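Local coordinates for nitrite oxidoreductase subunit A (Kuenenia stuttgartiensis, PDB 7B04), which is a NarG-like subunit of the molybdopterin oxidoreductase family that holds a molybdenum atom, two MD1 groups and an iron-sulfur cluster, at residues 851-856 / 1098-1103. Numbering follows the deposited sequence.
With MD1 (phosphoric acid 4-(2-amino-4-oxo-3,4,5,6,-tetrahydro-pteridin-6-yl)-2-hydroxy-3,4-dimercapto-but-3-en-yl ester guanylate ester), chain C.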
# COMPACT_ATOMS: atom_id res chain seq x y z
N PRO B 851 -8.06 -18.25 24.44
CA PRO B 851 -7.21 -19.31 25.00
C PRO B 851 -5.78 -18.89 25.20
O PRO B 851 -5.05 -19.55 25.96
CB PRO B 851 -7.32 -20.44 23.96
CG PRO B 851 -8.55 -20.12 23.18
CD PRO B 851 -8.64 -18.63 23.15
N GLU B 852 -5.32 -17.85 24.51
CA GLU B 852 -4.01 -17.27 24.81
C GLU B 852 -4.00 -15.75 24.89
O GLU B 852 -3.21 -15.22 25.68
CB GLU B 852 -2.99 -17.73 23.77
CG GLU B 852 -1.57 -17.32 24.06
CD GLU B 852 -0.57 -18.07 23.22
OE1 GLU B 852 -1.00 -18.94 22.43
OE2 GLU B 852 0.64 -17.81 23.34
N ALA B 853 -4.89 -15.04 24.20
CA ALA B 853 -4.83 -13.58 24.07
C ALA B 853 -5.69 -12.88 25.13
O ALA B 853 -6.62 -12.14 24.83
CB ALA B 853 -5.25 -13.16 22.67
N THR B 854 -5.35 -13.12 26.40
CA THR B 854 -6.08 -12.51 27.50
C THR B 854 -5.17 -12.45 28.72
O THR B 854 -4.29 -13.30 28.86
CB THR B 854 -7.36 -13.29 27.83
OG1 THR B 854 -8.08 -12.63 28.88
CG2 THR B 854 -7.02 -14.71 28.27
N PRO B 855 -5.34 -11.45 29.59
CA PRO B 855 -4.59 -11.45 30.85
C PRO B 855 -5.15 -12.40 31.90
O PRO B 855 -4.44 -12.73 32.86
CB PRO B 855 -4.70 -9.99 31.34
CG PRO B 855 -5.15 -9.21 30.13
CD PRO B 855 -6.01 -10.16 29.35
N TYR B 856 -6.40 -12.84 31.75
CA TYR B 856 -7.12 -13.67 32.70
C TYR B 856 -7.12 -15.13 32.23
O TYR B 856 -6.39 -15.51 31.30
CB TYR B 856 -8.52 -13.11 32.93
CG TYR B 856 -8.49 -11.63 33.23
CD1 TYR B 856 -8.75 -10.69 32.23
CD2 TYR B 856 -8.16 -11.16 34.50
CE1 TYR B 856 -8.71 -9.34 32.50
CE2 TYR B 856 -8.12 -9.80 34.77
CZ TYR B 856 -8.40 -8.90 33.76
OH TYR B 856 -8.36 -7.54 34.01
N PRO B 1098 -4.38 -15.68 13.58
CA PRO B 1098 -2.98 -15.35 13.92
C PRO B 1098 -2.85 -14.42 15.11
O PRO B 1098 -1.75 -14.34 15.68
CB PRO B 1098 -2.45 -14.69 12.63
CG PRO B 1098 -3.44 -15.05 11.57
CD PRO B 1098 -4.76 -15.12 12.27
N LYS B 1099 -3.91 -13.73 15.50
CA LYS B 1099 -3.84 -12.73 16.56
C LYS B 1099 -4.03 -13.31 17.96
O LYS B 1099 -3.82 -12.58 18.94
CB LYS B 1099 -4.86 -11.62 16.30
CG LYS B 1099 -4.54 -10.86 15.03
CD LYS B 1099 -5.48 -9.71 14.77
CE LYS B 1099 -5.09 -9.01 13.47
NZ LYS B 1099 -5.93 -7.82 13.19
N GLU B 1100 -4.43 -14.57 18.09
CA GLU B 1100 -4.50 -15.19 19.41
C GLU B 1100 -3.08 -15.54 19.82
O GLU B 1100 -2.61 -16.67 19.70
CB GLU B 1100 -5.41 -16.42 19.41
CG GLU B 1100 -6.83 -16.08 19.80
CD GLU B 1100 -7.01 -15.98 21.30
OE1 GLU B 1100 -8.01 -15.35 21.72
OE2 GLU B 1100 -6.17 -16.51 22.06
N THR B 1101 -2.38 -14.52 20.30
CA THR B 1101 -1.00 -14.65 20.71
C THR B 1101 -0.64 -13.47 21.59
O THR B 1101 -1.25 -12.40 21.50
CB THR B 1101 -0.06 -14.72 19.49
OG1 THR B 1101 1.19 -15.33 19.87
CG2 THR B 1101 0.21 -13.32 18.93
N LEU B 1102 0.33 -13.69 22.46
CA LEU B 1102 0.98 -12.62 23.21
C LEU B 1102 2.48 -12.81 23.09
O LEU B 1102 2.97 -13.92 22.90
CB LEU B 1102 0.56 -12.57 24.67
CG LEU B 1102 -0.91 -12.28 24.87
CD1 LEU B 1102 -1.38 -12.95 26.13
CD2 LEU B 1102 -1.16 -10.78 24.94
N VAL B 1103 3.20 -11.70 23.21
CA VAL B 1103 4.65 -11.69 22.89
C VAL B 1103 5.45 -11.04 24.00
O VAL B 1103 4.89 -10.30 24.75
CB VAL B 1103 4.82 -10.90 21.57
CG1 VAL B 1103 6.14 -11.14 20.89
CG2 VAL B 1103 3.72 -11.23 20.60
PB MD1 C . -1.76 -15.50 -0.14
O3B MD1 C . -1.06 -14.04 -0.47
O1B MD1 C . -0.65 -16.50 0.07
O2B MD1 C . -2.60 -15.92 -1.31
O3A MD1 C . -2.72 -15.45 1.21
C10 MD1 C . -3.24 -14.25 1.70
C11 MD1 C . -3.24 -14.30 3.26
O11 MD1 C . -1.93 -13.55 3.81
C12 MD1 C . -4.37 -13.79 3.76
S12 MD1 C . -5.57 -13.03 2.62
C13 MD1 C . -4.79 -13.79 5.26
S13 MD1 C . -6.40 -13.00 5.57
C14 MD1 C . -4.08 -14.31 6.42
N15 MD1 C . -3.61 -13.00 7.23
C16 MD1 C . -2.62 -13.21 8.21
C15 MD1 C . -2.33 -12.11 9.17
O14 MD1 C . -2.94 -11.10 9.11
N17 MD1 C . -1.28 -12.29 10.21
C17 MD1 C . -0.48 -13.60 10.28
N16 MD1 C . 0.55 -13.78 11.30
N18 MD1 C . -0.76 -14.72 9.31
C20 MD1 C . -1.77 -14.58 8.30
N8 MD1 C . -1.99 -15.65 7.42
C7 MD1 C . -3.06 -15.40 6.26
PA MD1 C . -0.20 -13.74 -1.84
O1A MD1 C . -0.26 -12.28 -2.20
O2A MD1 C . 1.22 -14.14 -1.58
O5' MD1 C . -0.68 -14.65 -3.14
C5' MD1 C . -0.14 -14.27 -4.38
C4' MD1 C . 1.09 -15.17 -4.74
O4' MD1 C . 0.91 -15.73 -6.19
C1' MD1 C . 1.85 -14.87 -7.08
N9 MD1 C . 1.13 -14.37 -8.29
C4 MD1 C . 0.75 -15.24 -9.20
N3 MD1 C . 0.89 -16.72 -9.27
C2 MD1 C . 0.35 -17.44 -10.42
N2 MD1 C . 0.49 -18.88 -10.47
N1 MD1 C . -0.31 -16.74 -11.49
C6 MD1 C . -0.44 -15.32 -11.42
O6 MD1 C . -0.98 -14.74 -12.29
C5 MD1 C . 0.12 -14.56 -10.20
N7 MD1 C . 0.14 -13.27 -9.89
C8 MD1 C . 0.77 -13.14 -8.70
C2' MD1 C . 2.24 -13.90 -6.35
O2' MD1 C . 3.61 -13.54 -6.68
C3' MD1 C . 2.16 -14.48 -4.79
O3' MD1 C . 3.33 -15.31 -4.53
O HOH W 1 3.18 -16.95 23.21
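Ala853 and Glu1100, whose CA atoms lie 4.9 Å apart, mark the nearest approach of the two backbones, and each is the centre of an inverse gamma turn. One carboxylate oxygen takes both direct hydrogen bonds across the contact. Glu1100 OE2 accepts hydrogen bonds from Glu852 N at 2.9 Å, nearly along the C-O axis (N-H...O 155°), and from Ala853 N, also at 2.9 Å, from above the carboxylate plane. Two consecutive amides thus grip a single oxygen. A bend at chi2 of Glu1100 (-81°) sets its CD beside the loop, where the carboxylate lies against Ala853 CB and Pro851 CD, the latter 3.4 Å from Glu1100 OE2. Leu1102 CD1 packs against the loop backbone at Ala853 CA, 4.1 Å away. Glu852, with CG anti to the backbone N (chi1 -174°) and an extended chain, carries its carboxylate past Thr1101; there Glu852 OE2 accepts a hydrogen bond from a water whose oxygen is 2.7 Å away, the same water donating to Leu1102 O, and forms a salt bridge with Arg984. On the side facing MD1, Pro1098 CB lies 3.3 Å from MD1 C17, while Lys1099 NZ forms a salt bridge with the other MD1, so the loop at Pro1098 and Lys1099, next to Glu1100, reaches both MD1 pockets. Leu1102, on strand 1102-1109, packs on Tyr912 of strand 911-914 and Trp905 of helix 903-906, while the 851-856 loop runs between strands 847-848 and 860-862.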